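Local coordinates for ER-derived vesicles protein ERV41 (Saccharomyces cerevisiae, PDB 3ZLC), which travels in COPII-coated vesicles and is required for efficient transport of a subset of secretory proteins from the endoplasmic reticulum to the Golgi, at residues L48-F60 / H110-P124. Sequence-based numbering, arbitrary orientation.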
loop_
_atom_site.group_PDB
_atom_site.type_symbol
_atom_site.label_atom_id
_atom_site.label_comp_id
_atom_site.label_asym_id
_atom_site.label_seq_id
_atom_site.Cartn_x
_atom_site.Cartn_y
_atom_site.Cartn_z
ATOM N N LEU A 48 -0.841 -16.336 3.385
ATOM C CA LEU A 48 -0.524 -15.936 2.012
ATOM C C LEU A 48 -1.748 -15.363 1.308
ATOM O O LEU A 48 -2.809 -15.993 1.260
ATOM C CB LEU A 48 0.024 -17.119 1.213
ATOM C CG LEU A 48 1.544 -17.244 1.108
ATOM C CD1 LEU A 48 1.929 -18.534 0.393
ATOM C CD2 LEU A 48 2.128 -16.056 0.382
ATOM N N VAL A 49 -1.614 -14.154 0.780
ATOM C CA VAL A 49 -2.676 -13.581 -0.020
ATOM C C VAL A 49 -2.414 -13.987 -1.461
ATOM O O VAL A 49 -1.454 -13.537 -2.093
ATOM C CB VAL A 49 -2.724 -12.053 0.084
ATOM C CG1 VAL A 49 -3.714 -11.511 -0.930
ATOM C CG2 VAL A 49 -3.112 -11.640 1.479
ATOM N N LEU A 50 -3.251 -14.875 -1.973
ATOM C CA LEU A 50 -3.078 -15.344 -3.332
ATOM C C LEU A 50 -4.272 -14.922 -4.160
ATOM O O LEU A 50 -4.145 -14.127 -5.093
ATOM C CB LEU A 50 -2.911 -16.863 -3.351
ATOM C CG LEU A 50 -1.547 -17.364 -2.868
ATOM C CD1 LEU A 50 -1.541 -18.870 -2.685
ATOM C CD2 LEU A 50 -0.451 -16.950 -3.841
ATOM N N GLU A 51 -5.441 -15.424 -3.782
ATOM C CA GLU A 51 -6.636 -15.267 -4.596
ATOM C C GLU A 51 -7.299 -13.893 -4.508
ATOM O O GLU A 51 -8.088 -13.547 -5.383
ATOM C CB GLU A 51 -7.651 -16.387 -4.303
ATOM C CG GLU A 51 -8.216 -16.397 -2.889
ATOM C CD GLU A 51 -9.283 -17.465 -2.703
ATOM O OE1 GLU A 51 -8.937 -18.667 -2.724
ATOM O OE2 GLU A 51 -10.467 -17.100 -2.526
ATOM N N GLU A 52 -6.984 -13.102 -3.478
ATOM C CA GLU A 52 -7.694 -11.832 -3.279
ATOM C C GLU A 52 -7.105 -10.675 -4.077
ATOM O O GLU A 52 -7.700 -9.596 -4.141
ATOM C CB GLU A 52 -7.756 -11.441 -1.794
ATOM C CG GLU A 52 -8.780 -12.212 -0.973
ATOM C CD GLU A 52 -8.135 -13.235 -0.072
ATOM O OE1 GLU A 52 -6.991 -13.645 -0.374
ATOM O OE2 GLU A 52 -8.768 -13.628 0.934
ATOM N N LEU A 53 -5.929 -10.888 -4.665
ATOM C CA LEU A 53 -5.276 -9.821 -5.416
ATOM C C LEU A 53 -4.940 -10.253 -6.827
ATOM O O LEU A 53 -4.723 -11.436 -7.102
ATOM C CB LEU A 53 -3.996 -9.354 -4.719
ATOM C CG LEU A 53 -4.087 -8.753 -3.324
ATOM C CD1 LEU A 53 -2.691 -8.633 -2.704
ATOM C CD2 LEU A 53 -4.781 -7.382 -3.341
ATOM N N GLN A 54 -4.922 -9.291 -7.736
ATOM C CA GLN A 54 -4.412 -9.537 -9.077
ATOM C C GLN A 54 -2.974 -9.048 -9.122
ATOM O O GLN A 54 -2.672 -7.966 -8.612
ATOM C CB GLN A 54 -5.264 -8.803 -10.115
ATOM C CG GLN A 54 -6.663 -9.391 -10.251
ATOM C CD GLN A 54 -6.622 -10.890 -10.485
ATOM O OE1 GLN A 54 -7.113 -11.673 -9.676
ATOM N NE2 GLN A 54 -6.018 -11.294 -11.590
ATOM N N LEU A 55 -2.093 -9.850 -9.700
ATOM C CA LEU A 55 -0.702 -9.452 -9.909
ATOM C C LEU A 55 -0.470 -9.478 -11.414
ATOM O O LEU A 55 -0.570 -10.527 -12.046
ATOM C CB LEU A 55 0.269 -10.400 -9.196
ATOM C CG LEU A 55 0.583 -10.036 -7.741
ATOM C CD1 LEU A 55 -0.628 -10.292 -6.867
ATOM C CD2 LEU A 55 1.795 -10.802 -7.212
ATOM N N GLU A 56 -0.216 -8.314 -11.998
ATOM C CA GLU A 56 -0.059 -8.237 -13.444
ATOM C C GLU A 56 1.255 -7.583 -13.811
ATOM O O GLU A 56 1.620 -6.546 -13.236
ATOM C CB GLU A 56 -1.235 -7.471 -14.058
ATOM C CG GLU A 56 -2.535 -8.274 -14.032
ATOM C CD GLU A 56 -3.709 -7.548 -14.669
ATOM O OE1 GLU A 56 -3.497 -6.494 -15.310
ATOM O OE2 GLU A 56 -4.851 -8.033 -14.518
ATOM N N GLU A 57 1.951 -8.179 -14.775
ATOM C CA GLU A 57 3.231 -7.643 -15.239
ATOM C C GLU A 57 3.019 -6.268 -15.851
ATOM O O GLU A 57 2.004 -6.028 -16.511
ATOM C CB GLU A 57 3.861 -8.562 -16.290
ATOM C CG GLU A 57 3.938 -10.033 -15.900
ATOM C CD GLU A 57 4.881 -10.287 -14.750
ATOM O OE1 GLU A 57 5.696 -9.394 -14.435
ATOM O OE2 GLU A 57 4.809 -11.388 -14.159
ATOM N N MET A 58 3.980 -5.370 -15.651
ATOM C CA MET A 58 3.899 -4.039 -16.256
ATOM C C MET A 58 5.293 -3.476 -16.438
ATOM O O MET A 58 6.227 -3.935 -15.776
ATOM C CB MET A 58 3.107 -3.117 -15.339
ATOM C CG MET A 58 3.858 -2.783 -14.046
ATOM S SD MET A 58 2.936 -1.687 -12.944
ATOM C CE MET A 58 2.813 -0.207 -13.949
ATOM N N PRO A 59 5.451 -2.479 -17.337
ATOM C CA PRO A 59 6.715 -1.735 -17.276
ATOM C C PRO A 59 6.574 -0.726 -16.142
ATOM O O PRO A 59 5.647 0.102 -16.185
ATOM C CB PRO A 59 6.769 -0.999 -18.635
ATOM C CG PRO A 59 5.589 -1.576 -19.474
ATOM C CD PRO A 59 4.585 -1.994 -18.427
ATOM N N PHE A 60 7.446 -0.796 -15.138
ATOM C CA PHE A 60 7.342 0.108 -13.991
ATOM C C PHE A 60 7.389 1.572 -14.430
ATOM O O PHE A 60 8.177 1.949 -15.285
ATOM C CB PHE A 60 8.441 -0.175 -12.949
ATOM C CG PHE A 60 8.301 0.647 -11.679
ATOM C CD1 PHE A 60 7.324 0.332 -10.739
ATOM C CD2 PHE A 60 9.155 1.723 -11.424
ATOM C CE1 PHE A 60 7.180 1.082 -9.568
ATOM C CE2 PHE A 60 9.022 2.488 -10.241
ATOM C CZ PHE A 60 8.038 2.155 -9.317
ATOM N N HIS A 110 11.946 -5.373 -21.475
ATOM C CA HIS A 110 12.573 -4.089 -21.147
ATOM C C HIS A 110 13.887 -4.209 -20.364
ATOM O O HIS A 110 14.336 -5.311 -20.042
ATOM C CB HIS A 110 11.581 -3.210 -20.374
ATOM C CG HIS A 110 10.380 -2.815 -21.176
ATOM N ND1 HIS A 110 10.409 -1.797 -22.105
ATOM C CD2 HIS A 110 9.118 -3.309 -21.198
ATOM C CE1 HIS A 110 9.216 -1.677 -22.662
ATOM N NE2 HIS A 110 8.414 -2.579 -22.126
ATOM N N LEU A 111 14.505 -3.063 -20.081
ATOM C CA LEU A 111 15.659 -3.011 -19.188
ATOM C C LEU A 111 15.209 -3.447 -17.794
ATOM O O LEU A 111 14.031 -3.298 -17.449
ATOM C CB LEU A 111 16.234 -1.590 -19.125
ATOM C CG LEU A 111 16.649 -0.918 -20.437
ATOM C CD1 LEU A 111 17.196 0.477 -20.176
ATOM C CD2 LEU A 111 17.671 -1.761 -21.186
ATOM N N PRO A 112 16.135 -4.004 -16.993
ATOM C CA PRO A 112 15.782 -4.353 -15.609
ATOM C C PRO A 112 15.347 -3.140 -14.766
ATOM O O PRO A 112 14.753 -3.338 -13.703
ATOM C CB PRO A 112 17.072 -4.980 -15.052
ATOM C CG PRO A 112 18.158 -4.650 -16.047
ATOM C CD PRO A 112 17.470 -4.503 -17.368
ATOM N N GLU A 113 15.631 -1.922 -15.231
ATOM C CA GLU A 113 15.169 -0.707 -14.553
ATOM C C GLU A 113 13.644 -0.625 -14.524
ATOM O O GLU A 113 13.072 0.059 -13.676
ATOM C CB GLU A 113 15.721 0.550 -15.240
ATOM C CG GLU A 113 17.083 1.020 -14.742
ATOM C CD GLU A 113 17.581 2.256 -15.481
ATOM O OE1 GLU A 113 16.745 2.967 -16.078
ATOM O OE2 GLU A 113 18.806 2.511 -15.472
ATOM N N PHE A 114 12.994 -1.325 -15.451
ATOM C CA PHE A 114 11.549 -1.206 -15.616
ATOM C C PHE A 114 10.752 -2.442 -15.209
ATOM O O PHE A 114 9.519 -2.441 -15.353
ATOM C CB PHE A 114 11.210 -0.806 -17.057
ATOM C CG PHE A 114 11.943 0.419 -17.523
ATOM C CD1 PHE A 114 11.708 1.646 -16.917
ATOM C CD2 PHE A 114 12.878 0.346 -18.551
ATOM C CE1 PHE A 114 12.386 2.780 -17.329
ATOM C CE2 PHE A 114 13.556 1.480 -18.977
ATOM C CZ PHE A 114 13.312 2.699 -18.364
ATOM N N ASN A 115 11.444 -3.481 -14.721
ATOM C CA ASN A 115 10.782 -4.617 -14.073
ATOM C C ASN A 115 9.650 -4.094 -13.220
ATOM O O ASN A 115 9.867 -3.181 -12.418
ATOM C CB ASN A 115 11.759 -5.368 -13.157
ATOM C CG ASN A 115 12.849 -6.089 -13.924
ATOM O OD1 ASN A 115 12.721 -6.333 -15.121
ATOM N ND2 ASN A 115 13.928 -6.448 -13.230
ATOM N N GLY A 116 8.439 -4.627 -13.387
ATOM C CA GLY A 116 7.326 -4.118 -12.594
ATOM C C GLY A 116 6.163 -5.072 -12.406
ATOM O O GLY A 116 5.960 -5.979 -13.207
ATOM N N CYS A 117 5.409 -4.863 -11.328
ATOM C CA CYS A 117 4.193 -5.618 -11.063
ATOM C C CYS A 117 3.102 -4.666 -10.584
ATOM O O CYS A 117 3.327 -3.841 -9.687
ATOM C CB CYS A 117 4.423 -6.669 -9.984
ATOM S SG CYS A 117 3.012 -7.802 -9.766
ATOM N N HIS A 118 1.935 -4.781 -11.210
ATOM C CA HIS A 118 0.745 -4.046 -10.804
ATOM C C HIS A 118 -0.044 -4.947 -9.859
ATOM O O HIS A 118 -0.600 -5.970 -10.286
ATOM C CB HIS A 118 -0.093 -3.719 -12.040
ATOM C CG HIS A 118 -1.317 -2.908 -11.750
ATOM N ND1 HIS A 118 -2.345 -2.760 -12.663
ATOM C CD2 HIS A 118 -1.670 -2.174 -10.664
ATOM C CE1 HIS A 118 -3.287 -1.993 -12.140
ATOM N NE2 HIS A 118 -2.908 -1.619 -10.935
ATOM N N VAL A 119 -0.084 -4.574 -8.583
ATOM C CA VAL A 119 -0.749 -5.379 -7.560
ATOM C C VAL A 119 -2.043 -4.678 -7.148
ATOM O O VAL A 119 -2.017 -3.539 -6.691
ATOM C CB VAL A 119 0.152 -5.542 -6.327
ATOM C CG1 VAL A 119 -0.577 -6.342 -5.257
ATOM C CG2 VAL A 119 1.479 -6.224 -6.725
ATOM N N PHE A 120 -3.184 -5.341 -7.312
ATOM C CA PHE A 120 -4.435 -4.648 -7.012
ATOM C C PHE A 120 -5.580 -5.575 -6.612
ATOM O O PHE A 120 -5.687 -6.712 -7.092
ATOM C CB PHE A 120 -4.846 -3.746 -8.189
ATOM C CG PHE A 120 -5.094 -4.486 -9.470
ATOM C CD1 PHE A 120 -4.035 -4.916 -10.266
ATOM C CD2 PHE A 120 -6.391 -4.750 -9.889
ATOM C CE1 PHE A 120 -4.270 -5.598 -11.463
ATOM C CE2 PHE A 120 -6.629 -5.426 -11.068
ATOM C CZ PHE A 120 -5.567 -5.848 -11.862
ATOM N N GLY A 121 -6.426 -5.076 -5.715
ATOM C CA GLY A 121 -7.592 -5.827 -5.281
ATOM C C GLY A 121 -8.030 -5.384 -3.900
ATOM O O GLY A 121 -7.564 -4.372 -3.390
ATOM N N SER A 122 -8.937 -6.149 -3.306
ATOM C CA SER A 122 -9.443 -5.837 -1.979
ATOM C C SER A 122 -9.345 -7.070 -1.093
ATOM O O SER A 122 -9.778 -8.153 -1.478
ATOM C CB SER A 122 -10.887 -5.339 -2.073
ATOM O OG SER A 122 -10.913 -4.031 -2.606
ATOM N N ILE A 123 -8.751 -6.906 0.086
ATOM C CA ILE A 123 -8.532 -8.040 0.985
ATOM C C ILE A 123 -9.314 -7.882 2.287
ATOM O O ILE A 123 -9.078 -6.930 3.027
ATOM C CB ILE A 123 -7.042 -8.167 1.372
ATOM C CG1 ILE A 123 -6.151 -8.149 0.129
ATOM C CG2 ILE A 123 -6.803 -9.446 2.191
ATOM C CD1 ILE A 123 -4.653 -8.064 0.441
ATOM N N PRO A 124 -10.223 -8.831 2.586
ATOM C CA PRO A 124 -10.904 -8.805 3.884
ATOM C C PRO A 124 -9.959 -9.264 4.988
ATOM O O PRO A 124 -9.385 -10.349 4.905
ATOM C CB PRO A 124 -12.047 -9.820 3.709
ATOM C CG PRO A 124 -11.555 -10.778 2.687
ATOM C CD PRO A 124 -10.652 -9.972 1.755
HETATM O O HOH W 1 -9.871 -8.318 -4.997
HETATM O O HOH W 2 8.756 -5.307 -16.413
#
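Gln54 and Phe120 form a hydrogen-bonded pair where strand 53-57, at one margin of a mixed sheet in the lumenal domain, runs antiparallel to strand 117-124, their axes at 163°. Gln54 N gives a nearly straight bond to Phe120 O (2.8 Å, 174°), and Phe120 N returns one to Gln54 O in the carbonyl plane; Glu56 and His118 repeat the exchange. With chi1 at 61°, the Phe120 ring swings across the neighbouring strand, where Gln54 CB stands 3.7 Å from its centroid, close to the ring normal, a CH-pi contact. The Glu56 carboxylate meets the ring edge, OE2 3.5 Å from Phe120 CZ, its plane almost perpendicular to the ring. Phe120 CD1 also lies over the His118 ring. A serine in place of Phe120 would probably strip Gln54 CB of its aromatic partner and remove the ring atom that lies over His118. His118 NE2 is bonded to Asp25 of the adjoining strand 19-28.

On the other face, Leu55 CB packs 3.8 Å from Cys117 SG, which is disulfide-bonded to Cys32, while Leu53 CD1 reaches Ile123 CD1 at 3.8 Å. Beyond the paired strands, Phe60 N donates to Phe114 O at 2.7 Å. At the opposite end a water links the turn before strand 53-57 to strand 117-124, donating to Glu52 O at 2.7 Å and accepting from Ser122 N at 2.9 Å.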